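Side-chain contacts in L-arabinose ABC transporter, periplasmic L-arabinose-binding protein (Burkholderia thailandensis, PDB 4KZK), which probably captures L-arabinose and related sugars such as the bound beta-D-galactose in the periplasm and delivers them to an ABC transporter for uptake: residues 300-303 with 304-307; 55-58 with 59-62. All coordinates share one frame; numbering follows the deposited sequence.

From the N terminus, the chain reaches contact 2 first: residues 55-62 lie on helix 49-65, the crossing helix of the beta-alpha-beta unit formed with strands 38-43 and 68-73. Contact 1, residues 300-307, comes much later, on helix 291-308, just before strand 315-324. Each contact joins consecutive helical turns and closes no long loop, and the two follow in series without nesting or crossing. The centres of contact 1 and contact 2 are about 14 Å apart, and the nearest atoms of contact 1 and contact 2 about 4 Å apart. Ala58 and Ala61 rest on Ser299, while Lys65 meets Val300 and Tyr303, so the early and late helices pack together beside strand 38-43.

Contact 1 of 2, residues 300-303 with 304-307; sequences VNMY and DWIT
Thr307 lies over one face of the Tyr303 ring and also bonds to the Tyr303 backbone. Its CG2 stands 3.9 Å from the Tyr303 ring centroid and 18° off the ring normal, a CH-pi contact. With chi1 at 59°, Thr307 OG1 sits between its own backbone N and carbonyl carbon, from where it gives a hydrogen bond to Tyr303 O at 2.8 Å. This donor lies above the carbonyl plane, 42° out of it, while Thr307 N reaches the same oxygen at 2.9 Å nearly in line with the carbonyl; two bonds therefore grip Tyr303 O.

The other backbone bonds follow the i to i+4 pattern of an alpha helix, from Asp304 N to Val300 O at 2.8 Å through Ile306 N to Met302 O. They belong to the last turns of helix 291-308, which packs against strands 38-43 and 118-122 of the periplasmic sugar-binding fold.

Apolar contacts gather on the strand-facing side. Met302, bent at chi2 and chi3, brings SD obliquely to the Trp305 ring, 3.9 Å from CE3, in a Met-aromatic contact, and Met302 CG meets Ile306 CD1 at 3.8 Å. Lys118 adds a cation-pi contact to Trp305.

The polar flank belongs to Asp304. Its OD1 comes up at the edge of the Tyr303 ring, near its plane, 3.5 Å from CD2, and OD2 lies 3.8 Å from Val300 CG1; long, weak ion pairs link OD1 to Lys65 and OD2 to Arg310.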
ATOM      1  N   VAL A 300      19.504   2.567   4.377  1.00 19.37           N
ATOM      2  CA  VAL A 300      20.683   3.445   4.469  1.00 20.69           C
ATOM      3  C   VAL A 300      20.528   4.486   5.581  1.00 21.20           C
ATOM      4  O   VAL A 300      21.487   4.736   6.338  1.00 22.32           O
ATOM      5  CB  VAL A 300      21.006   4.106   3.110  1.00 21.04           C
ATOM      6  CG1 VAL A 300      22.051   5.208   3.259  1.00 22.32           C
ATOM      7  CG2 VAL A 300      21.489   3.041   2.135  1.00 20.96           C
ATOM      8  N   ASN A 301      19.346   5.086   5.689  1.00 20.82           N
ATOM      9  CA  ASN A 301      19.069   6.027   6.759  1.00 21.01           C
ATOM     10  C   ASN A 301      19.293   5.364   8.115  1.00 20.88           C
ATOM     11  O   ASN A 301      19.953   5.945   8.981  1.00 21.39           O
ATOM     12  CB  ASN A 301      17.646   6.591   6.654  1.00 20.64           C
ATOM     13  CG  ASN A 301      17.481   7.569   5.501  1.00 20.95           C
ATOM     14  OD1 ASN A 301      18.452   8.148   4.999  1.00 22.33           O
ATOM     15  ND2 ASN A 301      16.241   7.782   5.095  1.00 20.22           N
ATOM     16  N   MET A 302      18.789   4.142   8.281  1.00 19.81           N
ATOM     17  CA  MET A 302      19.040   3.360   9.497  1.00 19.81           C
ATOM     18  C   MET A 302      20.536   3.069   9.707  1.00 21.46           C
ATOM     19  O   MET A 302      21.058   3.271  10.794  1.00 21.56           O
ATOM     20  CB  MET A 302      18.238   2.044   9.482  1.00 18.39           C
ATOM     21  CG  MET A 302      18.501   1.146  10.689  1.00 18.33           C
ATOM     22  SD  MET A 302      18.096   1.950  12.250  1.00 17.83           S
ATOM     23  CE  MET A 302      16.309   1.957  12.221  1.00 17.05           C
ATOM     24  N   TYR A 303      21.211   2.567   8.680  1.00 22.59           N
ATOM     25  CA  TYR A 303      22.648   2.289   8.744  1.00 24.50           C
ATOM     26  C   TYR A 303      23.437   3.503   9.240  1.00 25.70           C
ATOM     27  O   TYR A 303      24.246   3.412  10.176  1.00 26.81           O
ATOM     28  CB  TYR A 303      23.162   1.853   7.373  1.00 24.90           C
ATOM     29  CG  TYR A 303      24.643   1.536   7.391  1.00 26.48           C
ATOM     30  CD1 TYR A 303      25.105   0.301   7.830  1.00 26.83           C
ATOM     31  CD2 TYR A 303      25.569   2.475   6.989  1.00 27.84           C
ATOM     32  CE1 TYR A 303      26.463   0.012   7.861  1.00 28.45           C
ATOM     33  CE2 TYR A 303      26.929   2.199   7.022  1.00 29.45           C
ATOM     34  CZ  TYR A 303      27.365   0.959   7.449  1.00 29.71           C
ATOM     35  OH  TYR A 303      28.717   0.685   7.485  1.00 31.78           O
ATOM     36  N   ASP A 304      23.195   4.647   8.613  1.00 26.08           N
ATOM     37  CA  ASP A 304      23.903   5.881   8.958  1.00 27.30           C
ATOM     38  C   ASP A 304      23.532   6.362  10.366  1.00 27.02           C
ATOM     39  O   ASP A 304      24.351   6.967  11.054  1.00 28.02           O
ATOM     40  CB  ASP A 304      23.589   6.978   7.945  1.00 27.94           C
ATOM     41  CG  ASP A 304      24.269   6.757   6.598  1.00 29.02           C
ATOM     42  OD1 ASP A 304      25.163   5.884   6.490  1.00 30.19           O
ATOM     43  OD2 ASP A 304      23.910   7.471   5.644  1.00 29.77           O
ATOM     44  N   TRP A 305      22.299   6.101  10.786  1.00 25.12           N
ATOM     45  CA  TRP A 305      21.851   6.437  12.143  1.00 24.82           C
ATOM     46  C   TRP A 305      22.628   5.617  13.181  1.00 25.41           C
ATOM     47  O   TRP A 305      23.108   6.153  14.196  1.00 26.25           O
ATOM     48  CB  TRP A 305      20.349   6.177  12.267  1.00 23.24           C
ATOM     49  CG  TRP A 305      19.657   6.712  13.482  1.00 22.95           C
ATOM     50  CD1 TRP A 305      20.146   7.584  14.420  1.00 24.08           C
ATOM     51  CD2 TRP A 305      18.310   6.430  13.870  1.00 21.76           C
ATOM     52  NE1 TRP A 305      19.184   7.836  15.372  1.00 23.75           N
ATOM     53  CE2 TRP A 305      18.048   7.137  15.055  1.00 22.28           C
ATOM     54  CE3 TRP A 305      17.304   5.621  13.338  1.00 20.45           C
ATOM     55  CZ2 TRP A 305      16.813   7.067  15.708  1.00 21.61           C
ATOM     56  CZ3 TRP A 305      16.088   5.549  13.988  1.00 19.88           C
ATOM     57  CH2 TRP A 305      15.849   6.270  15.157  1.00 20.48           C
ATOM     58  N   ILE A 306      22.764   4.319  12.910  1.00 24.98           N
ATOM     59  CA  ILE A 306      23.524   3.412  13.776  1.00 25.59           C
ATOM     60  C   ILE A 306      25.005   3.764  13.825  1.00 27.35           C
ATOM     61  O   ILE A 306      25.596   3.862  14.913  1.00 28.36           O
ATOM     62  CB  ILE A 306      23.386   1.942  13.312  1.00 24.82           C
ATOM     63  CG1 ILE A 306      21.943   1.461  13.541  1.00 23.48           C
ATOM     64  CG2 ILE A 306      24.344   1.030  14.064  1.00 25.61           C
ATOM     65  CD1 ILE A 306      21.556   0.238  12.736  1.00 22.78           C
ATOM     66  N   THR A 307      25.614   3.925  12.650  1.00 28.18           N
ATOM     67  CA  THR A 307      27.082   3.995  12.549  1.00 30.26           C
ATOM     68  C   THR A 307      27.682   5.394  12.713  1.00 32.12           C
ATOM     69  O   THR A 307      28.832   5.520  13.139  1.00 34.03           O
ATOM     70  CB  THR A 307      27.570   3.398  11.214  1.00 30.25           C
ATOM     71  OG1 THR A 307      26.988   4.118  10.121  1.00 29.62           O
ATOM     72  CG2 THR A 307      27.198   1.923  11.120  1.00 29.09           C
TER

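Contact 2 of 2, residues 55-58 with 59-62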
ATOM      1  N   TRP A  55      12.074  -5.707   0.574  1.00 12.41           N
ATOM      2  CA  TRP A  55      13.141  -6.633   1.007  1.00 13.43           C
ATOM      3  C   TRP A  55      14.269  -6.773  -0.003  1.00 15.33           C
ATOM      4  O   TRP A  55      15.439  -6.827   0.390  1.00 16.49           O
ATOM      5  CB  TRP A  55      12.581  -8.014   1.334  1.00 13.10           C
ATOM      6  CG  TRP A  55      12.023  -8.165   2.745  1.00 12.44           C
ATOM      7  CD1 TRP A  55      12.283  -7.362   3.826  1.00 12.42           C
ATOM      8  CD2 TRP A  55      11.209  -9.233   3.229  1.00 12.49           C
ATOM      9  NE1 TRP A  55      11.653  -7.853   4.941  1.00 12.00           N
ATOM     10  CE2 TRP A  55      10.981  -9.000   4.603  1.00 11.97           C
ATOM     11  CE3 TRP A  55      10.649 -10.366   2.638  1.00 12.90           C
ATOM     12  CZ2 TRP A  55      10.232  -9.857   5.384  1.00 12.04           C
ATOM     13  CZ3 TRP A  55       9.888 -11.211   3.417  1.00 13.02           C
ATOM     14  CH2 TRP A  55       9.691 -10.964   4.773  1.00 12.36           C
ATOM     15  N   ARG A  56      13.932  -6.849  -1.283  1.00 15.92           N
ATOM     16  CA  ARG A  56      14.942  -7.031  -2.321  1.00 18.29           C
ATOM     17  C   ARG A  56      15.856  -5.806  -2.349  1.00 18.69           C
ATOM     18  O   ARG A  56      17.086  -5.934  -2.483  1.00 19.69           O
ATOM     19  CB  ARG A  56      14.275  -7.260  -3.690  1.00 19.75           C
ATOM     20  CG  ARG A  56      15.229  -7.221  -4.870  1.00 22.98           C
ATOM     21  CD  ARG A  56      14.557  -7.715  -6.138  1.00 24.63           C
ATOM     22  NE  ARG A  56      13.447  -6.872  -6.603  1.00 25.89           N
ATOM     23  CZ  ARG A  56      13.521  -5.959  -7.589  1.00 27.31           C
ATOM     24  NH1 ARG A  56      14.662  -5.701  -8.224  1.00 29.04           N
ATOM     25  NH2 ARG A  56      12.427  -5.277  -7.935  1.00 27.77           N
ATOM     26  N   PHE A  57      15.281  -4.617  -2.216  1.00 17.68           N
ATOM     27  CA  PHE A  57      16.082  -3.387  -2.213  1.00 18.32           C
ATOM     28  C   PHE A  57      16.830  -3.160  -0.903  1.00 18.87           C
ATOM     29  O   PHE A  57      17.962  -2.632  -0.909  1.00 19.89           O
ATOM     30  CB  PHE A  57      15.230  -2.189  -2.626  1.00 17.46           C
ATOM     31  CG  PHE A  57      14.948  -2.180  -4.085  1.00 17.60           C
ATOM     32  CD1 PHE A  57      15.984  -1.938  -4.972  1.00 18.86           C
ATOM     33  CD2 PHE A  57      13.697  -2.472  -4.593  1.00 16.48           C
ATOM     34  CE1 PHE A  57      15.769  -1.951  -6.330  1.00 19.35           C
ATOM     35  CE2 PHE A  57      13.479  -2.490  -5.972  1.00 16.89           C
ATOM     36  CZ  PHE A  57      14.525  -2.224  -6.837  1.00 18.31           C
ATOM     37  N   ALA A  58      16.246  -3.600   0.208  1.00 18.11           N
ATOM     38  CA  ALA A  58      16.952  -3.606   1.489  1.00 18.79           C
ATOM     39  C   ALA A  58      18.167  -4.532   1.420  1.00 20.54           C
ATOM     40  O   ALA A  58      19.201  -4.206   1.990  1.00 21.66           O
ATOM     41  CB  ALA A  58      16.038  -4.014   2.632  1.00 17.54           C
ATOM     42  N   GLU A  59      18.053  -5.662   0.720  1.00 21.29           N
ATOM     43  CA  GLU A  59      19.198  -6.555   0.482  1.00 24.15           C
ATOM     44  C   GLU A  59      20.292  -5.887  -0.325  1.00 25.86           C
ATOM     45  O   GLU A  59      21.500  -6.133  -0.099  1.00 27.16           O
ATOM     46  CB  GLU A  59      18.779  -7.828  -0.256  1.00 24.89           C
ATOM     47  CG  GLU A  59      18.052  -8.846   0.595  1.00 24.98           C
ATOM     48  CD  GLU A  59      18.939  -9.514   1.635  1.00 26.84           C
ATOM     49  OE1 GLU A  59      20.190  -9.314   1.643  1.00 29.93           O
ATOM     50  OE2 GLU A  59      18.370 -10.278   2.433  1.00 27.60           O
ATOM     51  N   GLN A  60      19.902  -5.076  -1.304  1.00 26.07           N
ATOM     52  CA  GLN A  60      20.886  -4.322  -2.096  1.00 28.40           C
ATOM     53  C   GLN A  60      21.637  -3.333  -1.194  1.00 28.60           C
ATOM     54  O   GLN A  60      22.870  -3.183  -1.301  1.00 29.47           O
ATOM     55  CB  GLN A  60      20.178  -3.603  -3.254  1.00 29.57           C
ATOM     56  CG  GLN A  60      21.050  -3.011  -4.353  1.00 33.33           C
ATOM     57  CD  GLN A  60      20.209  -2.424  -5.493  1.00 34.74           C
ATOM     58  OE1 GLN A  60      20.401  -1.269  -5.898  1.00 37.43           O
ATOM     59  NE2 GLN A  60      19.275  -3.219  -6.017  1.00 34.66           N
ATOM     60  N   ALA A  61      20.907  -2.691  -0.282  1.00 26.71           N
ATOM     61  CA  ALA A  61      21.512  -1.786   0.705  1.00 27.04           C
ATOM     62  C   ALA A  61      22.496  -2.527   1.613  1.00 27.93           C
ATOM     63  O   ALA A  61      23.576  -2.008   1.910  1.00 29.05           O
ATOM     64  CB  ALA A  61      20.425  -1.098   1.525  1.00 25.27           C
ATOM     65  N   ALA A  62      22.140  -3.752   2.000  1.00 27.31           N
ATOM     66  CA  ALA A  62      22.977  -4.588   2.864  1.00 28.77           C
ATOM     67  C   ALA A  62      24.307  -4.903   2.188  1.00 31.23           C
ATOM     68  O   ALA A  62      25.387  -4.731   2.784  1.00 32.94           O
ATOM     69  CB  ALA A  62      22.264  -5.878   3.210  1.00 27.91           C
TER
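The Phe57 ring meets the Gln60 amide obliquely, with NE2 3.7 Å from both CD1 and CE1 and the two planes 60° apart. Phe57 CE2 lies over one face of the Arg56 guanidinium, 3.5 Å above its plane and offset toward the rim. Gln60 CG is anti to the backbone N (chi1 -167°) and the chain stays extended beyond it, which carries the amide alongside the ring. Trp55 turns its indole away from the next turn: NE1 is bonded to Phe41 O, and the Trp55 and Phe41 rings meet with planes about 75° apart.

Helix 49-65 is the crossing helix between strands 38-43 and 68-73 in a beta-alpha-beta unit. Ala58 and Ala62 both touch Leu69 of strand 68-73, and the small methyl groups of Ala58 and Ala61 meet Ser299 on helix 291-308.

Along the backbone, successive i to i+4 hydrogen bonds run from Glu59 N to Trp55 O, at 2.9 Å, as far as Ala62 N to Ala58 O, at 3.0 Å. Glu59 CG comes back over the preceding turn, 3.3 Å from Trp55 O, and a bend at chi2 leads the Glu59 carboxylate away from that turn. Weak outside bonds reach the polar ends, Gln60 OE1 to Arg292 and Glu59 OE2, as a long ion pair, to Lys71.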